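Local coordinates for 3-oxoacyl-[acyl-carrier-protein] synthase 3 (Micrococcus luteus NCTC 2665, PDB 4EWP), which probably catalyses the condensation that starts fatty acid synthesis, adding two carbons from malonyl-ACP to an acyl-CoA primer with loss of carbon dioxide, at residues A[9-14]-A[135-140]; A[14-19]-A[175-180]; A[84-89]-A[113-118]; A[125-130]-A[331-336]; A[183-188]-A[345-350]. All coordinates share one frame; numbering follows the deposited sequence.

Interaction 1: residues A[9-14]-A[135-140]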
# COMPACT_ATOMS: atom_id res chain seq x y z
N GLU A 9 20.80 10.96 -11.04
CA GLU A 9 22.00 10.83 -10.21
C GLU A 9 21.59 10.45 -8.77
O GLU A 9 20.49 10.76 -8.34
CB GLU A 9 22.81 12.13 -10.20
CG GLU A 9 23.84 12.19 -11.31
CD GLU A 9 24.20 13.62 -11.66
OE1 GLU A 9 23.33 14.50 -11.46
OE2 GLU A 9 25.34 13.87 -12.12
N ARG A 10 22.50 9.79 -8.05
CA ARG A 10 22.21 9.27 -6.72
C ARG A 10 23.07 9.91 -5.62
O ARG A 10 24.28 10.09 -5.79
CB ARG A 10 22.37 7.76 -6.71
CG ARG A 10 21.55 7.09 -7.81
CD ARG A 10 21.72 5.58 -7.87
NE ARG A 10 23.03 5.20 -8.39
CZ ARG A 10 23.35 3.96 -8.77
NH1 ARG A 10 24.56 3.70 -9.22
NH2 ARG A 10 22.44 3.00 -8.70
N PRO A 11 22.45 10.27 -4.49
CA PRO A 11 23.25 10.82 -3.39
C PRO A 11 23.99 9.67 -2.71
O PRO A 11 23.68 8.51 -2.99
CB PRO A 11 22.19 11.40 -2.45
CG PRO A 11 21.02 10.46 -2.63
CD PRO A 11 21.04 10.04 -4.09
N ALA A 12 24.92 9.99 -1.83
CA ALA A 12 25.71 8.98 -1.12
C ALA A 12 24.86 8.12 -0.17
O ALA A 12 25.07 6.91 -0.06
CB ALA A 12 26.84 9.65 -0.34
N ALA A 13 23.90 8.75 0.50
CA ALA A 13 23.17 8.06 1.56
C ALA A 13 21.90 8.80 1.94
O ALA A 13 21.49 9.75 1.28
CB ALA A 13 24.07 7.85 2.78
N SER A 14 21.28 8.37 3.03
CA SER A 14 20.00 8.93 3.44
C SER A 14 19.98 9.11 4.95
O SER A 14 20.87 8.61 5.64
CB SER A 14 18.89 7.96 3.08
OG SER A 14 19.14 6.72 3.73
N ALA A 135 15.18 3.62 -0.05
CA ALA A 135 15.41 3.23 -1.44
C ALA A 135 15.16 4.40 -2.40
O ALA A 135 15.94 4.62 -3.33
CB ALA A 135 14.52 2.04 -1.83
N LEU A 136 14.06 5.13 -2.19
CA LEU A 136 13.73 6.29 -3.01
C LEU A 136 14.83 7.36 -2.94
O LEU A 136 15.18 7.94 -3.94
CB LEU A 136 12.37 6.88 -2.58
CG LEU A 136 11.13 6.00 -2.83
CD1 LEU A 136 9.87 6.59 -2.15
CD2 LEU A 136 10.88 5.77 -4.32
N VAL A 137 15.37 7.60 -1.75
CA VAL A 137 16.42 8.61 -1.58
C VAL A 137 17.73 8.15 -2.23
O VAL A 137 18.35 8.90 -2.97
CB VAL A 137 16.64 8.95 -0.08
CG1 VAL A 137 17.88 9.80 0.10
CG2 VAL A 137 15.41 9.65 0.52
N ARG A 138 18.13 6.91 -1.97
CA ARG A 138 19.43 6.45 -2.47
C ARG A 138 19.45 6.12 -3.97
O ARG A 138 20.54 5.97 -4.54
CB ARG A 138 19.99 5.30 -1.63
CG ARG A 138 20.56 5.78 -0.29
CD ARG A 138 21.20 4.65 0.53
NE ARG A 138 20.25 3.56 0.71
CZ ARG A 138 20.33 2.39 0.08
NH1 ARG A 138 21.34 2.17 -0.75
NH2 ARG A 138 19.39 1.46 0.28
N SER A 139 18.28 6.05 -4.60
CA SER A 139 18.22 5.86 -6.05
C SER A 139 18.04 7.19 -6.77
O SER A 139 17.96 7.23 -8.00
CB SER A 139 17.10 4.89 -6.45
OG SER A 139 15.83 5.38 -6.06
N GLY A 140 17.96 8.27 -6.00
CA GLY A 140 17.81 9.60 -6.57
C GLY A 140 16.40 9.87 -7.10
O GLY A 140 16.18 10.82 -7.85
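Val137 O, near the end of helix 125-138, is approached by Pro11 from across the contact and by Gly140 from its own chain. Gly140 N gives a hydrogen bond of 3.1 Å to Val137 O. The helix ends in a Schellman motif, with Gly140 as the first residue past the helix, at positive phi (74°). The ring of Pro11 comes up with two carbons, and Pro11 CG lies 3.1 Å from Val137 O. Gly140 CA makes a CA-H...O contact of 3.4 Å with Glu9 O. The aliphatic part of Arg10 lies against the next carbonyl, with Arg10 CB 3.4 Å from Arg138 O. The two segments share no direct hydrogen bond, and the polar ends find partners elsewhere. Arg10 NH2 binds Pro11 O of the second subunit, and Arg138 NH1 binds Ser139 O of that subunit. Arg138 NH2 also forms a salt bridge with Asp134. Ser14 meets the helix with carbon: Ser14 CB is 3.6 Å from Val137 CG1. Its OG sits between the backbone N and the carbonyl carbon (chi1 59°) and bonds to Asp134. Ser139 OG turns back to Ala135 O, 2.8 Å away, and helps tie off the last turn. The contact thus seats the start of strand 13-22 on the C-terminal end of helix 125-138. Val137 also packs on strands 144-152 and 170-180, while Ala135, Leu136, Arg138 and Ser139 pack against the second subunit.

Interaction 2: residues A[14-19]-A[175-180]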
# COMPACT_ATOMS: atom_id res chain seq x y z
N SER A 14 21.28 8.37 3.03
CA SER A 14 20.00 8.93 3.44
C SER A 14 19.98 9.11 4.95
O SER A 14 20.87 8.61 5.64
CB SER A 14 18.89 7.96 3.08
OG SER A 14 19.14 6.72 3.73
N ARG A 15 18.96 9.79 5.47
CA ARG A 15 18.90 10.01 6.91
C ARG A 15 17.53 10.52 7.33
O ARG A 15 16.87 11.24 6.57
CB ARG A 15 20.03 10.94 7.36
CG ARG A 15 19.63 12.20 8.11
CD ARG A 15 20.88 12.98 8.56
NE ARG A 15 20.56 14.21 9.30
CZ ARG A 15 20.64 15.45 8.80
NH1 ARG A 15 21.05 15.63 7.55
NH2 ARG A 15 20.32 16.50 9.55
N ILE A 16 17.11 10.13 8.52
CA ILE A 16 15.86 10.63 9.09
C ILE A 16 16.17 12.00 9.67
O ILE A 16 16.99 12.11 10.58
CB ILE A 16 15.34 9.68 10.19
CG1 ILE A 16 14.93 8.33 9.58
CG2 ILE A 16 14.18 10.33 10.97
CD1 ILE A 16 14.56 7.25 10.58
N VAL A 17 15.54 13.04 9.14
CA VAL A 17 15.88 14.39 9.58
C VAL A 17 14.89 15.00 10.57
O VAL A 17 15.09 16.13 11.04
CB VAL A 17 16.09 15.36 8.40
CG1 VAL A 17 17.27 14.90 7.58
CG2 VAL A 17 14.82 15.44 7.54
N ALA A 18 13.84 14.24 10.91
CA ALA A 18 12.86 14.72 11.88
C ALA A 18 11.82 13.67 12.19
O ALA A 18 11.62 12.74 11.41
CB ALA A 18 12.19 15.98 11.39
N VAL A 19 11.18 13.82 13.34
CA VAL A 19 10.07 12.96 13.71
C VAL A 19 8.91 13.78 14.27
O VAL A 19 9.11 14.77 14.97
CB VAL A 19 10.51 11.85 14.70
CG1 VAL A 19 11.18 12.45 15.93
CG2 VAL A 19 9.32 10.96 15.08
N VAL A 175 7.88 10.51 10.00
CA VAL A 175 9.31 10.69 9.87
C VAL A 175 9.61 11.28 8.48
O VAL A 175 8.86 11.03 7.52
CB VAL A 175 9.98 9.32 10.11
CG1 VAL A 175 10.86 8.90 8.96
CG2 VAL A 175 10.65 9.27 11.50
N ILE A 176 10.65 12.09 8.39
CA ILE A 176 11.09 12.56 7.08
C ILE A 176 12.48 12.04 6.71
O ILE A 176 13.45 12.25 7.43
CB ILE A 176 11.06 14.10 6.96
CG1 ILE A 176 9.62 14.62 7.15
CG2 ILE A 176 11.58 14.52 5.58
CD1 ILE A 176 9.54 16.13 7.21
N VAL A 177 12.56 11.34 5.59
CA VAL A 177 13.83 10.77 5.16
C VAL A 177 14.42 11.64 4.06
O VAL A 177 13.75 11.93 3.06
CB VAL A 177 13.63 9.35 4.64
CG1 VAL A 177 14.98 8.76 4.18
CG2 VAL A 177 12.98 8.48 5.72
N ALA A 178 15.67 12.05 4.24
CA ALA A 178 16.29 12.95 3.28
C ALA A 178 17.63 12.45 2.74
O ALA A 178 18.37 11.70 3.41
CB ALA A 178 16.46 14.34 3.90
N ALA A 179 17.96 12.90 1.53
CA ALA A 179 19.30 12.71 1.00
C ALA A 179 20.34 13.19 2.02
O ALA A 179 20.14 14.18 2.71
CB ALA A 179 19.47 13.44 -0.33
N SER A 180 21.47 12.49 2.10
CA SER A 180 22.47 12.82 3.08
C SER A 180 23.86 12.45 2.58
O SER A 180 23.99 11.56 1.74
CB SER A 180 22.17 12.10 4.40
OG SER A 180 23.16 12.36 5.38
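Ile16 and Val175 form the tight part of this antiparallel pair of strands. Their side chains cross at about a right angle, with Ile16 CG2 3.7 Å from Val175 CG2. Val19 and Val177 lie on the same buried face, and helix 125-138 covers it through Tyr126, Ala133 and Val137. In the middle of the pair the backbone bonds are short. Ala178 N reaches Arg15 O at 2.7 Å and is almost straight (171°), and Val17 N reaches Ile176 O at 2.8 Å. The return bond from Arg15 N to Ala178 O is weak. Ile16 pairs with Val177 and Val19 with Val175, so Val17 and Ala18 together face Ile176. This extra residue makes a beta bulge. Val17 is turned out of strand geometry there (psi -1°), and Val17 CG2 rests 3.9 Å from Ile176 CG2.

The outer end of the other face is looser and nearer solvent. Arg15 is exposed, and its chain runs extended from CG to NE. Val17 CG1 sits 3.6 Å above the plane of the Arg15 guanidinium, over its centre. Ser180 CB touches Arg15 CB at 3.8 Å, while Ser180 OG bonds to Glu182 O. Further along this face Ile176 packs on helix 62-76. Strand 13-22 is the outermost strand within this chain of one of the two five-stranded sheets, with the 1-5-4-2-3 order of the thiolase fold.

Interaction 3: residues A[84-89]-A[113-118]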
# COMPACT_ATOMS: atom_id res chain seq x y z
N LEU A 84 8.55 18.23 -0.10
CA LEU A 84 8.47 16.76 -0.16
C LEU A 84 8.36 16.23 -1.60
O LEU A 84 7.66 16.80 -2.43
CB LEU A 84 7.28 16.26 0.67
CG LEU A 84 7.25 16.60 2.16
CD1 LEU A 84 5.87 16.29 2.71
CD2 LEU A 84 8.37 15.88 2.96
N ASP A 85 9.04 15.12 -1.88
CA ASP A 85 9.05 14.53 -3.22
C ASP A 85 8.24 13.25 -3.24
O ASP A 85 8.05 12.66 -4.30
CB ASP A 85 10.48 14.19 -3.66
CG ASP A 85 11.40 15.38 -3.59
OD1 ASP A 85 10.94 16.51 -3.84
OD2 ASP A 85 12.60 15.17 -3.29
N ALA A 86 7.79 12.79 -2.06
CA ALA A 86 6.97 11.59 -1.94
C ALA A 86 6.32 11.50 -0.57
O ALA A 86 6.87 11.99 0.42
CB ALA A 86 7.80 10.34 -2.21
N VAL A 87 5.15 10.88 -0.52
CA VAL A 87 4.38 10.76 0.71
C VAL A 87 3.96 9.31 0.83
O VAL A 87 3.25 8.81 -0.02
CB VAL A 87 3.09 11.63 0.67
CG1 VAL A 87 2.24 11.37 1.89
CG2 VAL A 87 3.43 13.12 0.56
N ILE A 88 4.43 8.63 1.88
CA ILE A 88 4.09 7.23 2.08
C ILE A 88 3.30 7.10 3.37
O ILE A 88 3.76 7.50 4.45
CB ILE A 88 5.34 6.33 2.18
CG1 ILE A 88 6.22 6.48 0.94
CG2 ILE A 88 4.94 4.88 2.35
CD1 ILE A 88 7.49 5.66 0.99
N VAL A 89 2.09 6.57 3.26
CA VAL A 89 1.25 6.43 4.44
C VAL A 89 1.03 4.95 4.72
O VAL A 89 0.47 4.22 3.89
CB VAL A 89 -0.10 7.14 4.29
CG1 VAL A 89 -1.04 6.69 5.40
CG2 VAL A 89 0.10 8.65 4.27
N PRO A 113 2.48 18.56 -6.11
CA PRO A 113 1.93 17.32 -6.66
C PRO A 113 2.77 16.06 -6.37
O PRO A 113 2.74 15.13 -7.20
CB PRO A 113 1.95 17.60 -8.17
CG PRO A 113 3.24 18.35 -8.35
CD PRO A 113 3.42 19.19 -7.07
N ALA A 114 3.46 16.00 -5.24
CA ALA A 114 4.22 14.79 -4.90
C ALA A 114 3.39 13.50 -5.01
O ALA A 114 2.20 13.48 -4.66
CB ALA A 114 4.84 14.90 -3.53
N PRO A 115 4.01 12.42 -5.51
CA PRO A 115 3.37 11.10 -5.53
C PRO A 115 3.03 10.69 -4.09
O PRO A 115 3.75 11.02 -3.15
CB PRO A 115 4.45 10.18 -6.11
CG PRO A 115 5.76 10.92 -5.84
CD PRO A 115 5.41 12.37 -5.98
N ALA A 116 1.93 9.98 -3.93
CA ALA A 116 1.38 9.70 -2.62
C ALA A 116 0.70 8.36 -2.71
O ALA A 116 -0.15 8.17 -3.58
CB ALA A 116 0.37 10.78 -2.26
N TYR A 117 1.05 7.43 -1.82
CA TYR A 117 0.37 6.13 -1.78
C TYR A 117 0.32 5.55 -0.38
O TYR A 117 1.16 5.90 0.46
CB TYR A 117 1.05 5.13 -2.73
CG TYR A 117 2.51 4.79 -2.42
CD1 TYR A 117 2.85 3.63 -1.73
CD2 TYR A 117 3.54 5.61 -2.86
CE1 TYR A 117 4.19 3.31 -1.48
CE2 TYR A 117 4.87 5.29 -2.61
CZ TYR A 117 5.18 4.15 -1.93
OH TYR A 117 6.50 3.86 -1.70
N ASP A 118 -0.65 4.68 -0.13
CA ASP A 118 -0.73 3.95 1.14
C ASP A 118 -0.06 2.60 0.95
O ASP A 118 -0.03 2.07 -0.16
CB ASP A 118 -2.18 3.69 1.56
CG ASP A 118 -2.95 4.97 1.88
OD1 ASP A 118 -2.37 6.08 1.88
OD2 ASP A 118 -4.18 4.84 2.13
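Val87 and Tyr117 stand at the middle of three backbone bonds that join two parallel strands. Val87 N gives to Pro115 O at 3.0 Å, Tyr117 N to Val87 O at 3.2 Å, and Val89 N to Tyr117 O at 3.0 Å. The last is nearly straight (172°). On one face Ile88 and Tyr117 lie side by side and point the same way. Ile88 CD1 comes within 3.4 Å of Tyr117 OH. On the other face Val89 runs beside Asp118, with Val89 CB 3.5 Å from Asp118 OD1. Before the strands begin, Pro115 CD presses on Asp85 O at 3.1 Å.

A second shell fixes the polar groups. Tyr117 OH hydrogen-bonds to Gln132 OE1. The Asp118 carboxylate takes the N-H groups of Ala101 and Ala102, at the start of helix 101-108. That helix also packs on Val87, Val89 and Ala116. Asp118 pairs with an antiparallel strand of the second subunit, and so the sheet runs on across the dimer. Strand 86-90, helix 101-108 and strand 116-120 form a beta-alpha-beta crossover, a basic unit of the thiolase fold.

Interaction 4: residues A[125-130]-A[331-336]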
# COMPACT_ATOMS: atom_id res chain seq x y z
N GLY A 125 4.55 -1.70 9.18
CA GLY A 125 4.32 -0.71 8.14
C GLY A 125 5.25 0.49 8.13
O GLY A 125 5.65 0.98 7.06
N TYR A 126 5.59 1.01 9.30
CA TYR A 126 6.52 2.13 9.36
C TYR A 126 7.92 1.71 8.92
O TYR A 126 8.56 2.43 8.16
CB TYR A 126 6.53 2.75 10.74
CG TYR A 126 7.79 3.52 11.06
CD1 TYR A 126 8.85 2.91 11.70
CD2 TYR A 126 7.90 4.86 10.72
CE1 TYR A 126 9.99 3.60 12.01
CE2 TYR A 126 9.04 5.57 11.03
CZ TYR A 126 10.08 4.93 11.68
OH TYR A 126 11.24 5.60 11.98
N CYS A 127 8.39 0.55 9.36
CA CYS A 127 9.70 0.05 8.93
C CYS A 127 9.75 -0.29 7.44
O CYS A 127 10.80 -0.15 6.80
CB CYS A 127 10.16 -1.14 9.79
SG CYS A 127 10.71 -0.66 11.46
N TYR A 128 8.63 -0.76 6.89
CA TYR A 128 8.50 -0.97 5.44
C TYR A 128 8.56 0.39 4.76
O TYR A 128 9.21 0.55 3.73
CB TYR A 128 7.18 -1.69 5.07
CG TYR A 128 7.27 -3.20 4.92
CD1 TYR A 128 7.63 -4.02 5.99
CD2 TYR A 128 6.98 -3.81 3.69
CE1 TYR A 128 7.72 -5.41 5.85
CE2 TYR A 128 7.07 -5.20 3.54
CZ TYR A 128 7.43 -5.99 4.61
OH TYR A 128 7.51 -7.36 4.45
N GLY A 129 7.88 1.38 5.34
CA GLY A 129 7.90 2.73 4.82
C GLY A 129 9.32 3.28 4.77
O GLY A 129 9.72 3.91 3.80
N VAL A 130 10.09 3.03 5.82
CA VAL A 130 11.44 3.56 5.90
C VAL A 130 12.33 2.87 4.86
O VAL A 130 13.13 3.52 4.21
CB VAL A 130 12.02 3.44 7.33
CG1 VAL A 130 13.53 3.70 7.34
CG2 VAL A 130 11.29 4.42 8.27
N ALA A 331 19.84 4.17 16.84
CA ALA A 331 18.67 3.45 17.34
C ALA A 331 18.34 2.27 16.44
O ALA A 331 18.30 2.38 15.22
CB ALA A 331 17.47 4.39 17.42
N LEU A 332 18.12 1.11 17.06
CA LEU A 332 17.61 -0.05 16.35
C LEU A 332 16.09 0.02 16.39
O LEU A 332 15.50 0.09 17.47
CB LEU A 332 18.10 -1.35 17.02
CG LEU A 332 17.54 -2.70 16.54
CD1 LEU A 332 17.92 -2.95 15.09
CD2 LEU A 332 18.07 -3.80 17.42
N GLN A 333 15.46 0.02 15.22
CA GLN A 333 14.00 -0.01 15.16
C GLN A 333 13.60 -1.25 14.43
O GLN A 333 14.22 -1.62 13.42
CB GLN A 333 13.44 1.23 14.47
CG GLN A 333 14.10 1.51 13.16
CD GLN A 333 13.57 2.78 12.54
OE1 GLN A 333 13.31 3.77 13.25
NE2 GLN A 333 13.38 2.77 11.22
N ILE A 334 12.57 -1.91 14.93
CA ILE A 334 12.15 -3.17 14.35
C ILE A 334 10.66 -3.35 14.60
O ILE A 334 10.21 -3.32 15.75
CB ILE A 334 12.94 -4.35 14.95
CG1 ILE A 334 12.45 -5.67 14.37
CG2 ILE A 334 12.83 -4.37 16.48
CD1 ILE A 334 13.39 -6.83 14.67
N GLY A 335 9.90 -3.46 13.51
CA GLY A 335 8.46 -3.65 13.58
C GLY A 335 8.05 -5.00 13.01
O GLY A 335 8.77 -5.57 12.19
N PHE A 336 6.89 -5.49 13.44
CA PHE A 336 6.46 -6.84 13.14
C PHE A 336 4.95 -6.96 13.34
O PHE A 336 4.42 -6.53 14.37
CB PHE A 336 7.20 -7.87 14.01
CG PHE A 336 7.37 -7.45 15.47
CD1 PHE A 336 6.47 -7.87 16.44
CD2 PHE A 336 8.44 -6.66 15.86
CE1 PHE A 336 6.61 -7.49 17.76
CE2 PHE A 336 8.60 -6.27 17.19
CZ PHE A 336 7.68 -6.69 18.14
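Tyr126 and Gln333 make the one hydrogen bond between segments 125-130 and 331-336. Tyr126 OH gives to Gln333 OE1 at 3.0 Å. The hydroxyl comes in from the side of the carbonyl, with a C=O...donor angle of 112°, and OE1 lies at the edge of the ring, in its plane. The two side chains cross at about a right angle, with ring and amide planes 66° apart. The other end of the amide is also held, because Gln333 NE2 bonds to Gln345 OE1. Together the two bonds fix the rotation of this buried amide. Gln333 CG sits between the backbone N and the carbonyl carbon (chi1 50°), and the chain is extended beyond it.

Van der Waals packing adds to this. Val130 reaches toward Gln333 tip to tip, and its methyl Val130 CG2 lies 4.0 Å from the amide nitrogen Gln333 NE2. Val130 CG2 also sits 3.6 Å above one face of the Tyr126 ring, offset toward the rim. Met316 of helix 311-322 touches both Tyr126 and Gln333.

Sulfur packing makes the third group. Cys127 points at the strand, and Cys127 SG lies 3.6 Å from Gly335 N and 4.1 Å from Ile334 CA. The sulfur thus packs directly on the backbone at Gly335.

The contact lies beside the predicted active site. Gly335 is close to His275 and to Cys123, which just precedes the helix. A buried helix that follows the cysteine and packs on the C-terminal sheet is characteristic of the thiolase fold.

Interaction 5: residues A[183-188]-A[345-350]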
# COMPACT_ATOMS: atom_id res chain seq x y z
N PRO A 183 25.91 8.19 5.89
CA PRO A 183 24.95 7.10 6.13
C PRO A 183 24.17 7.32 7.42
O PRO A 183 24.78 7.36 8.49
CB PRO A 183 25.85 5.87 6.29
CG PRO A 183 27.10 6.22 5.56
CD PRO A 183 27.29 7.70 5.74
N GLY A 184 22.85 7.45 7.33
CA GLY A 184 22.02 7.61 8.51
C GLY A 184 21.00 6.50 8.69
O GLY A 184 20.34 6.42 9.73
N ILE A 185 20.87 5.64 7.67
CA ILE A 185 19.95 4.50 7.72
C ILE A 185 20.65 3.24 7.21
O ILE A 185 21.09 3.18 6.05
CB ILE A 185 18.69 4.77 6.85
CG1 ILE A 185 18.01 6.07 7.27
CG2 ILE A 185 17.72 3.61 6.91
CD1 ILE A 185 16.75 6.39 6.47
N SER A 186 20.78 2.25 8.07
CA SER A 186 21.47 1.02 7.71
C SER A 186 20.60 0.15 6.79
O SER A 186 19.39 0.37 6.71
CB SER A 186 21.85 0.23 8.97
OG SER A 186 20.71 -0.42 9.51
N PRO A 187 21.21 -0.83 6.11
CA PRO A 187 20.47 -1.64 5.12
C PRO A 187 19.30 -2.35 5.77
O PRO A 187 19.46 -3.01 6.80
CB PRO A 187 21.51 -2.66 4.63
CG PRO A 187 22.86 -2.03 4.94
CD PRO A 187 22.64 -1.21 6.20
N SER A 188 18.12 -2.22 5.17
CA SER A 188 16.94 -2.81 5.77
C SER A 188 17.02 -4.33 5.83
O SER A 188 17.51 -4.98 4.91
CB SER A 188 15.67 -2.38 5.03
OG SER A 188 15.35 -1.04 5.35
N GLN A 345 15.82 -1.61 10.88
CA GLN A 345 16.96 -0.79 10.48
C GLN A 345 17.68 -0.25 11.71
O GLN A 345 17.07 -0.07 12.77
CB GLN A 345 16.52 0.43 9.66
CG GLN A 345 15.82 0.12 8.39
CD GLN A 345 14.31 0.16 8.53
OE1 GLN A 345 13.76 0.51 9.58
NE2 GLN A 345 13.62 -0.20 7.45
N VAL A 346 18.95 0.06 11.55
CA VAL A 346 19.61 0.93 12.51
C VAL A 346 19.58 2.34 11.94
O VAL A 346 19.89 2.56 10.75
CB VAL A 346 21.03 0.47 12.82
CG1 VAL A 346 21.75 1.50 13.68
CG2 VAL A 346 21.00 -0.91 13.53
N VAL A 347 19.16 3.30 12.75
CA VAL A 347 19.05 4.66 12.27
C VAL A 347 19.75 5.64 13.20
O VAL A 347 19.77 5.44 14.40
CB VAL A 347 17.58 5.10 12.09
CG1 VAL A 347 16.86 4.20 11.07
CG2 VAL A 347 16.84 5.14 13.42
N ARG A 348 20.34 6.68 12.62
CA ARG A 348 20.87 7.80 13.37
C ARG A 348 19.71 8.72 13.74
O ARG A 348 19.05 9.28 12.87
CB ARG A 348 21.88 8.54 12.51
CG ARG A 348 22.67 9.60 13.24
CD ARG A 348 24.12 9.58 12.80
NE ARG A 348 24.95 8.95 13.81
CZ ARG A 348 25.86 8.01 13.56
NH1 ARG A 348 26.06 7.59 12.32
NH2 ARG A 348 26.56 7.49 14.57
N LEU A 349 19.45 8.89 15.04
CA LEU A 349 18.27 9.65 15.45
C LEU A 349 18.42 11.12 15.09
O LEU A 349 19.51 11.68 15.20
CB LEU A 349 18.03 9.49 16.95
CG LEU A 349 17.72 8.07 17.43
CD1 LEU A 349 17.93 7.96 18.95
CD2 LEU A 349 16.32 7.68 17.03
N PRO A 350 17.31 11.75 14.66
CA PRO A 350 17.30 13.16 14.24
C PRO A 350 17.61 14.14 15.37
O PRO A 350 17.31 13.81 16.52
CB PRO A 350 15.87 13.37 13.74
CG PRO A 350 15.05 12.25 14.36
CD PRO A 350 16.00 11.09 14.51
O HOH W 1 18.64 8.51 10.36
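Ser186 and Val346 meet where a loop of the thiolase fold, passing from the N-terminal sheet to the C-terminal one, lies along strand 341-348. Ser186 is turned toward the strand and uses both its backbone and its hydroxyl. Ser186 OG sits between the backbone N and the carbonyl carbon (chi1 76°) and accepts a bond from Val346 N at 2.7 Å. Ser186 N gives to Val346 O at 2.8 Å, nearly straight (173°). The next side-chain pair is Ser188 and Gln345. The Gln345 chain bends at chi2 (96°), and Gln345 NE2 gives to Ser188 OG at 2.8 Å. The hydroxyl oxygen lies in the amide plane. Gln345 NE2 also binds Cys127 O in helix 125-138, so this one amide nitrogen ties loop, strand and helix together. Between these polar groups and Arg348, Ile185 leans on Val347, with Ile185 CG2 4.3 Å from Val347 CG1. Ile185 also packs on Asp134, Ser14 and Ile16, and its O accepts a bond from Gln7 NE2 of the second subunit. At the far end Gly184 O accepts from Arg348 N at 2.9 Å. A water also donates to Gly184 O at 2.8 Å and to Arg348 O at 2.7 Å.

Interactions 1, 2 and 3 all reach the N-terminal sheet, while 4 and 5 share the C-terminal one. Ser14 belongs to both 1 and 2, and Ser14 O probably bonds to Gly184 N of interaction 5 at 2.9 Å. Helix 125-138 serves interaction 4 with its first turns and interaction 1 with its last. It also touches interaction 3, where Leu136 CD1 lies 4.1 Å from Ile88 CD1. Tyr126 OH of interaction 4 packs 3.7 Å from Val175 CG2 of interaction 2. Ala331 N lies 2.7 Å from Val347 O, probably a hydrogen bond, and joins 4 to 5. Interaction 4 borders the predicted catalytic residues. Interactions 1, 3 and 5 touch the second subunit.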